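Local coordinates for protein proline dipeptidase (Streptococcus pneumoniae, PDB 3PN9) that probably hydrolyses Xaa-Pro dipeptides as part of the full-length enzyme, of which this chain is a creatinase/prolidase-type N-terminal domain, at residues A[5-10]-A[47-52]; A[17-22]-A[123-128]; A[27-32]-A[129-134]; A[90-95]-A[117-122]. All coordinates share one frame; numbering follows the deposited sequence.

Contact 1: A[5-10]-A[47-52]; sequences SKLQQI and LFVLAD. With SO4 (sulfate ion), chain E.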
loop_
_atom_site.group_PDB
_atom_site.type_symbol
_atom_site.label_atom_id
_atom_site.label_comp_id
_atom_site.label_asym_id
_atom_site.label_seq_id
_atom_site.Cartn_x
_atom_site.Cartn_y
_atom_site.Cartn_z
ATOM N N SER A 5 8.600 -7.882 -8.082
ATOM C CA SER A 5 9.490 -7.312 -9.096
ATOM C C SER A 5 9.873 -5.865 -8.729
ATOM O O SER A 5 9.190 -5.158 -7.983
ATOM C CB SER A 5 8.821 -7.382 -10.530
ATOM O OG SER A 5 7.663 -6.488 -10.526
ATOM N N LYS A 6 11.000 -5.418 -9.277
ATOM C CA LYS A 6 11.479 -4.071 -8.939
ATOM C C LYS A 6 10.463 -3.016 -9.436
ATOM O O LYS A 6 10.178 -2.062 -8.721
ATOM C CB LYS A 6 12.831 -3.857 -9.620
ATOM C CG LYS A 6 13.924 -4.836 -8.973
ATOM C CD LYS A 6 14.990 -5.029 -10.055
ATOM C CE LYS A 6 16.071 -6.052 -9.571
ATOM N NZ LYS A 6 17.147 -6.141 -10.715
ATOM N N LEU A 7 9.896 -3.223 -10.609
ATOM C CA LEU A 7 8.955 -2.180 -11.108
ATOM C C LEU A 7 7.726 -2.181 -10.199
ATOM O O LEU A 7 7.227 -1.136 -9.847
ATOM C CB LEU A 7 8.535 -2.493 -12.562
ATOM C CG LEU A 7 7.119 -1.938 -13.033
ATOM C CD1 LEU A 7 7.180 -0.392 -12.846
ATOM C CD2 LEU A 7 6.317 -2.264 -14.497
ATOM N N GLN A 8 7.209 -3.355 -9.856
ATOM C CA GLN A 8 6.030 -3.318 -9.001
ATOM C C GLN A 8 6.333 -2.726 -7.580
ATOM O O GLN A 8 5.490 -2.018 -6.955
ATOM C CB GLN A 8 5.379 -4.721 -8.898
ATOM C CG GLN A 8 4.000 -4.627 -8.138
ATOM C CD GLN A 8 3.194 -5.961 -8.072
ATOM O OE1 GLN A 8 2.223 -6.080 -7.264
ATOM N NE2 GLN A 8 3.686 -6.964 -8.749
ATOM N N GLN A 9 7.551 -2.953 -7.066
ATOM C CA GLN A 9 7.921 -2.331 -5.775
ATOM C C GLN A 9 7.925 -0.813 -5.945
ATOM O O GLN A 9 7.541 -0.100 -5.024
ATOM C CB GLN A 9 9.367 -2.695 -5.448
ATOM C CG GLN A 9 9.427 -4.163 -4.814
ATOM C CD GLN A 9 10.840 -4.458 -4.266
ATOM O OE1 GLN A 9 11.338 -3.721 -3.358
ATOM N NE2 GLN A 9 11.511 -5.461 -4.855
ATOM N N ILE A 10 8.427 -0.277 -7.086
ATOM C CA ILE A 10 8.335 1.207 -7.206
ATOM C C ILE A 10 6.891 1.623 -7.326
ATOM O O ILE A 10 6.502 2.635 -6.707
ATOM C CB ILE A 10 9.134 1.662 -8.475
ATOM C CG1 ILE A 10 10.636 1.464 -8.159
ATOM C CG2 ILE A 10 8.802 3.206 -8.779
ATOM C CD1 ILE A 10 11.517 1.639 -9.325
ATOM N N LEU A 47 13.939 6.917 -17.313
ATOM C CA LEU A 47 12.762 5.976 -17.176
ATOM C C LEU A 47 11.725 6.698 -16.290
ATOM O O LEU A 47 12.037 7.202 -15.177
ATOM C CB LEU A 47 13.237 4.659 -16.493
ATOM C CG LEU A 47 12.077 3.704 -16.083
ATOM C CD1 LEU A 47 11.575 3.174 -17.418
ATOM C CD2 LEU A 47 12.650 2.548 -15.190
ATOM N N PHE A 48 10.496 6.846 -16.781
ATOM C CA PHE A 48 9.487 7.468 -15.967
ATOM C C PHE A 48 8.564 6.351 -15.438
ATOM O O PHE A 48 7.926 5.659 -16.259
ATOM C CB PHE A 48 8.612 8.396 -16.817
ATOM C CG PHE A 48 9.419 9.595 -17.310
ATOM C CD1 PHE A 48 9.576 10.691 -16.479
ATOM C CD2 PHE A 48 10.098 9.541 -18.568
ATOM C CE1 PHE A 48 10.362 11.799 -16.925
ATOM C CE2 PHE A 48 10.848 10.661 -19.011
ATOM C CZ PHE A 48 10.983 11.781 -18.163
ATOM N N VAL A 49 8.524 6.162 -14.122
ATOM C CA VAL A 49 7.605 5.119 -13.588
ATOM C C VAL A 49 6.428 5.924 -13.061
ATOM O O VAL A 49 6.565 6.688 -12.114
ATOM C CB VAL A 49 8.248 4.318 -12.418
ATOM C CG1 VAL A 49 7.264 3.135 -12.039
ATOM C CG2 VAL A 49 9.636 3.678 -12.892
ATOM N N LEU A 50 5.313 5.790 -13.740
ATOM C CA LEU A 50 4.135 6.532 -13.428
ATOM C C LEU A 50 3.309 5.744 -12.385
ATOM O O LEU A 50 3.375 4.524 -12.380
ATOM C CB LEU A 50 3.274 6.593 -14.733
ATOM C CG LEU A 50 3.985 7.544 -15.787
ATOM C CD1 LEU A 50 3.482 7.310 -17.262
ATOM C CD2 LEU A 50 3.641 9.008 -15.344
ATOM N N ALA A 51 2.461 6.438 -11.610
ATOM C CA ALA A 51 1.799 5.770 -10.470
ATOM C C ALA A 51 0.774 4.793 -10.986
ATOM O O ALA A 51 0.608 3.707 -10.388
ATOM C CB ALA A 51 1.090 6.772 -9.550
ATOM N N ASP A 52 0.077 5.158 -12.063
ATOM C CA ASP A 52 -1.120 4.391 -12.408
ATOM C C ASP A 52 -1.175 3.923 -13.818
ATOM O O ASP A 52 -2.274 3.538 -14.284
ATOM C CB ASP A 52 -2.426 5.251 -12.141
ATOM C CG ASP A 52 -2.547 5.707 -10.683
ATOM O OD1 ASP A 52 -2.188 4.933 -9.718
ATOM O OD2 ASP A 52 -3.008 6.853 -10.459
HETATM S S SO4 E . 12.662 -7.950 -11.335
HETATM O O1 SO4 E . 12.056 -9.248 -11.726
HETATM O O2 SO4 E . 14.160 -8.082 -11.388
HETATM O O3 SO4 E . 12.276 -6.905 -12.280
HETATM O O4 SO4 E . 12.251 -7.394 -10.072
#
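Val49 meets the helix through one methyl: its CG1 touches two side chains one helical turn apart, Leu7 and Ile10. With CG1 anti to its backbone N (chi1 -174°), Val49 carries this branch out of the strand toward both. Ile10 CG2 sits 3.6 Å from Val49 CG1, and the two side chains cross at about a right angle. The other branch of Ile10, starting at CG1 beside the backbone N, packs on Met134, and the side chain also touches Leu33. Leu7 does not start out toward the strand, yet its bent chain returns CD1 to 3.6 Å from the same Val49 CG1.

The arrangement is helix-on-sheet packing within the mixed alpha/beta fold of a creatinase/prolidase N-terminal domain, with helix 6-17 laid against strand 46-50. No hydrogen bond crosses it. Polar bonds gather instead at the helix start, where Ser5 is the N-cap: Gln8 N donates to Ser5 OG at 3.2 Å (155°). The same hydroxyl is hydrogen-bonded to Gly35 O of a second subunit. Beside it a sulfate, probably from the crystallisation liquor, lies near the first turn; its distance of 2.5 Å from Lys6 N to O4 is doubtfully short. The extended Lys6 chain runs alongside the ion, while NZ is hydrogen-bonded to Tyr32 O.

Contact 2: A[17-22]-A[123-128]; sequences EKLDVA and EFDNLT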
loop_
_atom_site.group_PDB
_atom_site.type_symbol
_atom_site.label_atom_id
_atom_site.label_comp_id
_atom_site.label_asym_id
_atom_site.label_seq_id
_atom_site.Cartn_x
_atom_site.Cartn_y
_atom_site.Cartn_z
ATOM N N GLU A 17 3.891 6.807 -0.875
ATOM C CA GLU A 17 4.445 8.159 -0.716
ATOM C C GLU A 17 3.646 9.288 -1.411
ATOM O O GLU A 17 4.127 10.458 -1.418
ATOM C CB GLU A 17 5.809 8.277 -1.314
ATOM C CG GLU A 17 6.755 7.324 -0.706
ATOM C CD GLU A 17 7.375 7.869 0.595
ATOM O OE1 GLU A 17 8.051 8.921 0.629
ATOM O OE2 GLU A 17 7.188 7.211 1.611
ATOM N N LYS A 18 2.521 8.950 -2.002
ATOM C CA LYS A 18 1.638 9.892 -2.681
ATOM C C LYS A 18 2.424 10.595 -3.822
ATOM O O LYS A 18 2.353 11.827 -3.946
ATOM C CB LYS A 18 1.053 10.932 -1.715
ATOM C CG LYS A 18 0.071 10.300 -0.723
ATOM C CD LYS A 18 -0.046 11.317 0.412
ATOM C CE LYS A 18 -1.412 11.177 1.032
ATOM N NZ LYS A 18 -1.388 9.878 1.781
ATOM N N LEU A 19 3.183 9.820 -4.611
ATOM C CA LEU A 19 3.967 10.378 -5.696
ATOM C C LEU A 19 3.201 10.149 -6.975
ATOM O O LEU A 19 2.670 9.050 -7.154
ATOM C CB LEU A 19 5.364 9.625 -5.743
ATOM C CG LEU A 19 6.341 10.011 -4.616
ATOM C CD1 LEU A 19 7.526 9.073 -4.494
ATOM C CD2 LEU A 19 6.908 11.469 -4.889
ATOM N N ASP A 20 3.273 11.082 -7.934
ATOM C CA ASP A 20 2.657 10.850 -9.265
ATOM C C ASP A 20 3.652 10.137 -10.230
ATOM O O ASP A 20 3.207 9.392 -11.137
ATOM C CB ASP A 20 2.235 12.228 -9.838
ATOM C CG ASP A 20 1.277 12.914 -8.894
ATOM O OD1 ASP A 20 0.223 12.314 -8.732
ATOM O OD2 ASP A 20 1.613 13.885 -8.193
ATOM N N VAL A 21 4.980 10.323 -10.022
ATOM C CA VAL A 21 5.882 9.656 -10.887
ATOM C C VAL A 21 7.275 9.619 -10.260
ATOM O O VAL A 21 7.673 10.451 -9.441
ATOM C CB VAL A 21 5.917 10.435 -12.310
ATOM C CG1 VAL A 21 6.405 11.852 -12.057
ATOM C CG2 VAL A 21 6.914 9.786 -13.306
ATOM N N ALA A 22 8.005 8.594 -10.636
ATOM C CA ALA A 22 9.448 8.555 -10.266
ATOM C C ALA A 22 10.258 8.672 -11.570
ATOM O O ALA A 22 10.050 7.897 -12.508
ATOM C CB ALA A 22 9.805 7.188 -9.625
ATOM N N GLU A 123 6.539 19.334 -6.461
ATOM C CA GLU A 123 7.653 19.242 -5.458
ATOM C C GLU A 123 8.491 18.050 -5.834
ATOM O O GLU A 123 7.924 17.023 -6.388
ATOM C CB GLU A 123 7.186 18.851 -4.041
ATOM C CG GLU A 123 5.875 19.283 -3.507
ATOM C CD GLU A 123 5.696 18.666 -2.034
ATOM O OE1 GLU A 123 6.526 19.052 -1.122
ATOM O OE2 GLU A 123 4.805 17.770 -1.809
ATOM N N PHE A 124 9.786 18.102 -5.537
ATOM C CA PHE A 124 10.707 16.992 -5.908
ATOM C C PHE A 124 11.190 16.250 -4.653
ATOM O O PHE A 124 11.889 16.861 -3.807
ATOM C CB PHE A 124 11.875 17.520 -6.722
ATOM C CG PHE A 124 11.448 17.889 -8.174
ATOM C CD1 PHE A 124 11.811 17.111 -9.211
ATOM C CD2 PHE A 124 10.695 19.024 -8.440
ATOM C CE1 PHE A 124 11.486 17.465 -10.581
ATOM C CE2 PHE A 124 10.261 19.319 -9.815
ATOM C CZ PHE A 124 10.694 18.524 -10.856
ATOM N N ASP A 125 10.858 14.969 -4.510
ATOM C CA ASP A 125 11.390 14.207 -3.351
ATOM C C ASP A 125 12.610 13.383 -3.860
ATOM O O ASP A 125 12.815 13.204 -5.083
ATOM C CB ASP A 125 10.347 13.147 -2.960
ATOM C CG ASP A 125 9.212 13.675 -2.024
ATOM O OD1 ASP A 125 8.942 14.891 -2.000
ATOM O OD2 ASP A 125 8.507 12.785 -1.410
ATOM N N ASN A 126 13.350 12.776 -2.946
ATOM C CA ASN A 126 14.544 12.036 -3.327
ATOM C C ASN A 126 14.146 10.544 -3.453
ATOM O O ASN A 126 13.737 9.931 -2.459
ATOM C CB ASN A 126 15.573 12.253 -2.211
ATOM C CG ASN A 126 16.912 11.616 -2.518
ATOM O OD1 ASN A 126 17.125 11.114 -3.595
ATOM N ND2 ASN A 126 17.848 11.632 -1.542
ATOM N N LEU A 127 14.457 9.907 -4.573
ATOM C CA LEU A 127 14.190 8.493 -4.811
ATOM C C LEU A 127 15.429 7.659 -4.455
ATOM O O LEU A 127 15.314 6.432 -4.400
ATOM C CB LEU A 127 14.049 8.331 -6.382
ATOM C CG LEU A 127 13.729 6.927 -7.011
ATOM C CD1 LEU A 127 12.394 6.464 -6.447
ATOM C CD2 LEU A 127 13.549 7.100 -8.549
ATOM N N THR A 128 16.640 8.244 -4.367
ATOM C CA THR A 128 17.827 7.407 -4.206
ATOM C C THR A 128 17.732 6.383 -2.984
ATOM O O THR A 128 18.080 5.221 -3.140
ATOM C CB THR A 128 19.090 8.337 -4.103
ATOM O OG1 THR A 128 19.259 8.892 -5.449
ATOM C CG2 THR A 128 20.415 7.555 -3.716
HETATM O O HOH W 1 9.107 10.389 -1.394
#
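Glu17 and Asp125 face each other as like charges, with Glu17 OE1 and Asp125 OD2 4.4 Å apart, and a water mediates between them. It donates to both carboxylates, at 2.7 Å to Glu17 OE1 and at a notably short 2.5 Å to Asp125 OD2. Arginines from two subunits supply the compensating charge: Arg99 forms a salt bridge with Asp125 OD2, and Arg43 of the third subunit forms one with Glu17 OE1. Their combined positive charge probably keeps both acids ionised despite their closeness.

The apolar contact involves two leucines and an alanine. Ala22 CB lies 3.9 Å from Leu127 CD2, with the other methyl of that leucine only slightly farther away. Leu127 reaches it because its CG is anti to the backbone N (chi1 -179°). Leu19 CD2 comes within 4.0 Å of Asp125 OD2, the two side chains crossing obliquely, so that a hydrocarbon branch borders the carboxylate.

The two segments are not neighbours in the sheet: parallel strand 99-102 runs between strands 21-24 and 123-126, and the contact reaches across it on one face. Arg99, at the start of that strand, also binds the carbonyl oxygens of Glu17 and Lys18, where a Schellman motif closes helix 6-17.

Segment 123-128 has a capping bond of its own: Thr128 N donates to Asn126 OD1 at 3.0 Å, approaching from 53° out of the carbonyl plane, just where the chain turns into helix 128-134. Phe104 N is a second donor to that oxygen.

Contact 3: A[27-32]-A[129-134]; sequences PVTINY and PRIQRM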
loop_
_atom_site.group_PDB
_atom_site.type_symbol
_atom_site.label_atom_id
_atom_site.label_comp_id
_atom_site.label_asym_id
_atom_site.label_seq_id
_atom_site.Cartn_x
_atom_site.Cartn_y
_atom_site.Cartn_z
ATOM N N PRO A 27 21.875 5.763 -15.600
ATOM C CA PRO A 27 21.835 4.618 -16.484
ATOM C C PRO A 27 22.029 3.280 -15.703
ATOM O O PRO A 27 21.470 2.240 -16.060
ATOM C CB PRO A 27 23.112 4.817 -17.343
ATOM C CG PRO A 27 23.102 6.440 -17.491
ATOM C CD PRO A 27 22.893 6.766 -16.018
ATOM N N VAL A 28 22.813 3.359 -14.649
ATOM C CA VAL A 28 22.998 2.172 -13.754
ATOM C C VAL A 28 21.693 1.787 -13.093
ATOM O O VAL A 28 21.326 0.606 -13.080
ATOM C CB VAL A 28 24.153 2.389 -12.751
ATOM C CG1 VAL A 28 24.182 1.220 -11.673
ATOM C CG2 VAL A 28 25.536 2.429 -13.482
ATOM N N THR A 29 20.909 2.742 -12.607
ATOM C CA THR A 29 19.647 2.388 -12.002
ATOM C C THR A 29 18.663 1.915 -13.049
ATOM O O THR A 29 17.847 0.967 -12.830
ATOM C CB THR A 29 19.023 3.602 -11.238
ATOM O OG1 THR A 29 20.008 4.182 -10.397
ATOM C CG2 THR A 29 17.780 3.169 -10.455
ATOM N N ILE A 30 18.653 2.591 -14.216
ATOM C CA ILE A 30 17.752 2.141 -15.225
ATOM C C ILE A 30 18.037 0.669 -15.611
ATOM O O ILE A 30 17.114 -0.138 -15.813
ATOM C CB ILE A 30 17.958 3.068 -16.538
ATOM C CG1 ILE A 30 17.375 4.478 -16.170
ATOM C CG2 ILE A 30 17.151 2.392 -17.697
ATOM C CD1 ILE A 30 17.569 5.615 -17.316
ATOM N N ASN A 31 19.318 0.353 -15.758
ATOM C CA ASN A 31 19.643 -1.039 -16.087
ATOM C C ASN A 31 19.251 -2.035 -14.971
ATOM O O ASN A 31 18.612 -3.141 -15.223
ATOM C CB ASN A 31 21.164 -1.118 -16.316
ATOM C CG ASN A 31 21.570 -2.558 -16.703
ATOM O OD1 ASN A 31 20.899 -3.163 -17.504
ATOM N ND2 ASN A 31 22.636 -3.067 -16.131
ATOM N N TYR A 32 19.488 -1.598 -13.742
ATOM C CA TYR A 32 19.034 -2.408 -12.530
ATOM C C TYR A 32 17.504 -2.708 -12.561
ATOM O O TYR A 32 17.063 -3.854 -12.337
ATOM C CB TYR A 32 19.393 -1.620 -11.254
ATOM C CG TYR A 32 18.834 -2.245 -9.976
ATOM C CD1 TYR A 32 19.284 -3.537 -9.568
ATOM C CD2 TYR A 32 17.888 -1.577 -9.233
ATOM C CE1 TYR A 32 18.775 -4.158 -8.324
ATOM C CE2 TYR A 32 17.381 -2.146 -8.014
ATOM C CZ TYR A 32 17.839 -3.433 -7.608
ATOM O OH TYR A 32 17.356 -3.912 -6.447
ATOM N N PRO A 129 17.347 6.857 -1.813
ATOM C CA PRO A 129 17.394 5.913 -0.627
ATOM C C PRO A 129 16.445 4.771 -0.901
ATOM O O PRO A 129 16.754 3.644 -0.549
ATOM C CB PRO A 129 16.816 6.770 0.531
ATOM C CG PRO A 129 17.402 8.286 0.197
ATOM C CD PRO A 129 17.052 8.278 -1.399
ATOM N N ARG A 130 15.296 5.010 -1.559
ATOM C CA ARG A 130 14.399 3.871 -1.826
ATOM C C ARG A 130 15.062 2.824 -2.698
ATOM O O ARG A 130 14.862 1.595 -2.498
ATOM C CB ARG A 130 13.016 4.300 -2.432
ATOM C CG ARG A 130 12.140 3.063 -2.754
ATOM C CD ARG A 130 11.624 2.410 -1.349
ATOM N NE ARG A 130 10.799 1.231 -1.590
ATOM C CZ ARG A 130 11.256 -0.019 -1.804
ATOM N NH1 ARG A 130 12.556 -0.276 -1.793
ATOM N NH2 ARG A 130 10.400 -1.065 -1.940
ATOM N N ILE A 131 15.799 3.249 -3.715
ATOM C CA ILE A 131 16.436 2.304 -4.597
ATOM C C ILE A 131 17.639 1.630 -3.821
ATOM O O ILE A 131 17.911 0.461 -4.035
ATOM C CB ILE A 131 17.105 3.078 -5.849
ATOM C CG1 ILE A 131 16.057 3.821 -6.736
ATOM C CG2 ILE A 131 18.157 2.192 -6.693
ATOM C CD1 ILE A 131 15.014 2.989 -7.195
ATOM N N GLN A 132 18.399 2.378 -3.051
ATOM C CA GLN A 132 19.448 1.726 -2.248
ATOM C C GLN A 132 18.823 0.604 -1.320
ATOM O O GLN A 132 19.431 -0.410 -1.145
ATOM C CB GLN A 132 20.169 2.721 -1.315
ATOM C CG GLN A 132 20.982 3.709 -2.247
ATOM C CD GLN A 132 21.601 4.828 -1.412
ATOM O OE1 GLN A 132 20.972 5.413 -0.565
ATOM N NE2 GLN A 132 22.830 5.164 -1.739
ATOM N N ARG A 133 17.661 0.857 -0.740
ATOM C CA ARG A 133 16.946 -0.157 0.085
ATOM C C ARG A 133 16.558 -1.343 -0.743
ATOM O O ARG A 133 16.721 -2.546 -0.347
ATOM C CB ARG A 133 15.684 0.553 0.790
ATOM C CG ARG A 133 14.970 -0.322 1.846
ATOM C CD ARG A 133 13.491 0.209 2.199
ATOM N NE ARG A 133 13.488 1.662 2.235
ATOM C CZ ARG A 133 12.393 2.413 2.058
ATOM N NH1 ARG A 133 11.123 1.857 1.845
ATOM N NH2 ARG A 133 12.581 3.719 2.050
HETATM N N MSE A 134 16.152 -1.094 -2.012
HETATM C CA MSE A 134 15.734 -2.207 -2.805
HETATM C C MSE A 134 16.881 -3.191 -3.103
HETATM O O MSE A 134 16.670 -4.449 -3.299
HETATM C CB MSE A 134 15.212 -1.637 -4.202
HETATM C CG MSE A 134 14.507 -2.671 -4.885
HETATM SE SE MSE A 134 13.555 -1.725 -6.525
HETATM C CE MSE A 134 12.857 -0.284 -5.715
#
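Tyr32 lays its phenol end across the bent side chain of Met134, with CE2 4.1 Å from the selenium and OH 3.5 Å from Met134 CG. Residue 134 is a selenomethionine, so SE stands where sulfur would. The selenium lies 5.4 Å from the centroid of the Tyr32 ring and 70° off its normal, an oblique Met-aromatic contact. Tyr32 reaches this far because its CG is anti to the backbone N (chi1 173°), which swings the ring out from helix 27-34 toward helix 128-134. The same ring takes part in cation-pi contacts with Lys6 and Arg135.

One turn earlier on each helix the packing is simpler. Thr29 CG2 and Ile131 CG2 meet tip to tip at 3.9 Å. Thr29 divides its two branches between different tasks: the methyl faces Ile131, while OG1 is hydrogen-bonded to Glu103.

The contact thus joins the helix that follows strand 21-24 to helix 128-134, the last helix of the chain. It is made largely of methyl groups and a polarisable chalcogen (sulfur in the natural residue) beside an aromatic ring, with dispersion probably the main attraction.

Contact 4: A[90-95]-A[117-122]; sequences HALPQL and TVFETA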
loop_
_atom_site.group_PDB
_atom_site.type_symbol
_atom_site.label_atom_id
_atom_site.label_comp_id
_atom_site.label_asym_id
_atom_site.label_seq_id
_atom_site.Cartn_x
_atom_site.Cartn_y
_atom_site.Cartn_z
ATOM N N HIS A 90 5.078 15.979 -23.887
ATOM C CA HIS A 90 3.985 15.536 -24.790
ATOM C C HIS A 90 3.902 14.022 -24.761
ATOM O O HIS A 90 2.835 13.488 -24.946
ATOM C CB HIS A 90 4.272 15.989 -26.285
ATOM C CG HIS A 90 4.334 17.505 -26.497
ATOM N ND1 HIS A 90 4.259 18.450 -25.471
ATOM C CD2 HIS A 90 4.526 18.237 -27.645
ATOM C CE1 HIS A 90 4.386 19.676 -25.972
ATOM N NE2 HIS A 90 4.534 19.576 -27.290
ATOM N N ALA A 91 5.004 13.297 -24.520
ATOM C CA ALA A 91 4.851 11.837 -24.493
ATOM C C ALA A 91 4.201 11.304 -23.181
ATOM O O ALA A 91 3.561 10.240 -23.207
ATOM C CB ALA A 91 6.194 11.161 -24.760
ATOM N N LEU A 92 4.376 12.024 -22.065
ATOM C CA LEU A 92 3.807 11.627 -20.783
ATOM C C LEU A 92 2.263 11.878 -20.851
ATOM O O LEU A 92 1.805 12.727 -21.645
ATOM C CB LEU A 92 4.369 12.445 -19.609
ATOM C CG LEU A 92 5.846 12.010 -19.354
ATOM C CD1 LEU A 92 6.566 13.009 -18.382
ATOM C CD2 LEU A 92 5.934 10.542 -18.774
ATOM N N PRO A 93 1.491 11.161 -20.007
ATOM C CA PRO A 93 0.050 11.472 -19.896
ATOM C C PRO A 93 -0.070 12.924 -19.455
ATOM O O PRO A 93 0.811 13.459 -18.737
ATOM C CB PRO A 93 -0.458 10.523 -18.785
ATOM C CG PRO A 93 0.869 10.179 -18.014
ATOM C CD PRO A 93 1.911 10.096 -19.089
ATOM N N GLN A 94 -1.169 13.570 -19.839
ATOM C CA GLN A 94 -1.317 14.996 -19.475
ATOM C C GLN A 94 -1.931 15.105 -18.100
ATOM O O GLN A 94 -3.111 15.424 -18.003
ATOM C CB GLN A 94 -2.242 15.698 -20.544
ATOM C CG GLN A 94 -1.633 15.536 -22.000
ATOM C CD GLN A 94 -0.191 16.154 -22.108
ATOM O OE1 GLN A 94 -0.023 17.352 -22.000
ATOM N NE2 GLN A 94 0.832 15.322 -22.284
ATOM N N LEU A 95 -1.182 14.811 -17.021
ATOM C CA LEU A 95 -1.805 14.723 -15.675
ATOM C C LEU A 95 -1.357 15.974 -14.936
ATOM O O LEU A 95 -0.503 16.707 -15.406
ATOM C CB LEU A 95 -1.249 13.478 -14.868
ATOM C CG LEU A 95 -1.491 12.143 -15.560
ATOM C CD1 LEU A 95 -0.942 10.910 -14.837
ATOM C CD2 LEU A 95 -2.976 11.959 -15.970
ATOM N N THR A 117 10.756 22.061 -16.380
ATOM C CA THR A 117 9.857 22.565 -17.436
ATOM C C THR A 117 8.848 21.485 -17.792
ATOM O O THR A 117 7.784 21.776 -18.320
ATOM C CB THR A 117 10.549 22.949 -18.745
ATOM O OG1 THR A 117 11.038 21.776 -19.361
ATOM C CG2 THR A 117 11.752 23.817 -18.475
ATOM N N VAL A 118 9.192 20.221 -17.533
ATOM C CA VAL A 118 8.233 19.172 -17.858
ATOM C C VAL A 118 7.202 19.183 -16.727
ATOM O O VAL A 118 6.023 19.044 -17.020
ATOM C CB VAL A 118 8.897 17.780 -17.894
ATOM C CG1 VAL A 118 7.851 16.602 -17.921
ATOM C CG2 VAL A 118 10.022 17.657 -18.938
ATOM N N PHE A 119 7.645 19.251 -15.445
ATOM C CA PHE A 119 6.748 19.237 -14.294
ATOM C C PHE A 119 6.781 20.598 -13.604
ATOM O O PHE A 119 7.487 20.809 -12.607
ATOM C CB PHE A 119 7.206 18.107 -13.253
ATOM C CG PHE A 119 7.397 16.759 -13.899
ATOM C CD1 PHE A 119 6.300 16.081 -14.408
ATOM C CD2 PHE A 119 8.672 16.179 -13.992
ATOM C CE1 PHE A 119 6.423 14.821 -14.944
ATOM C CE2 PHE A 119 8.798 14.962 -14.561
ATOM C CZ PHE A 119 7.692 14.253 -15.059
ATOM N N GLU A 120 6.024 21.549 -14.112
ATOM C CA GLU A 120 6.158 22.966 -13.737
ATOM C C GLU A 120 5.705 23.297 -12.372
ATOM O O GLU A 120 6.174 24.275 -11.828
ATOM C CB GLU A 120 5.330 23.854 -14.710
ATOM C CG GLU A 120 5.930 23.699 -16.101
ATOM C CD GLU A 120 5.186 24.570 -17.168
ATOM O OE1 GLU A 120 4.543 24.029 -18.071
ATOM O OE2 GLU A 120 5.227 25.790 -17.062
ATOM N N THR A 121 4.777 22.547 -11.784
ATOM C CA THR A 121 4.447 22.900 -10.389
ATOM C C THR A 121 4.670 21.724 -9.406
ATOM O O THR A 121 4.017 21.714 -8.384
ATOM C CB THR A 121 2.942 23.344 -10.275
ATOM O OG1 THR A 121 2.138 22.408 -11.026
ATOM C CG2 THR A 121 2.760 24.778 -10.997
ATOM N N ALA A 122 5.555 20.772 -9.705
ATOM C CA ALA A 122 5.766 19.612 -8.774
ATOM C C ALA A 122 6.707 19.963 -7.612
ATOM O O ALA A 122 7.610 20.772 -7.782
ATOM C CB ALA A 122 6.346 18.437 -9.540
#
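Leu92 drives its CD1 methyl against Val118 and Phe119, where two helix ends come together in an alpha/beta fold. Helix 84-91 has just stopped before Leu92. Helix 109-118, the helix of a beta-alpha-beta crossover linking parallel strands 99-102 and 123-126, ends just before Phe119.

The tight part is this single methyl and its neighbours. Leu92 CD1 is 3.7 Å from Phe119 CZ and 3.8 Å from Val118 CG1, and the leucine crosses each of the two side chains at about a right angle. With CG anti to the carbonyl carbon (chi1 -51°), the Phe119 ring returns toward the leucine although its CB starts out in another direction. Phe48 packs against both Leu92 and Phe119, and Phe97 meets the Phe119 ring edge-to-face.

The solvent side is looser and polar. Gln94, the centre of an inverse gamma turn, makes a weak bond from NE2 to Leu92 O, and NE2 is also hydrogen-bonded to Lys89 O. Glu120, in the type I turn from Phe119 to Ala122, forms a salt bridge with Lys89.

Within the packed part, the valine also covers its own neighbour: Val118 CG1 lies 3.6 Å above the plane of the Phe119 ring, over its centre.

In the fold
All four contacts are largely buried, yet their chemistry varies with place. Contacts 1 and 4 both reach strand 46-50: Val49 serves contact 1, while contact 4 packs on the same strand through the neighbouring residue Phe48. Contact 1 lies nearest the chain's centre; contact 4, farther out, is the one whose segments meet no other subunit. Contacts 2 and 3 adjoin in sequence and both touch the third subunit, but contact 2 combines charges with water whereas contact 3 is mainly apolar. Strands 21-24 and 46-50 pair directly, Val49 O to Ala22 N at 2.8 Å, joining contacts 1 and 2. Contacts 3 and 4, their centres about 23 Å apart, lie on opposite sides of the chain's centre.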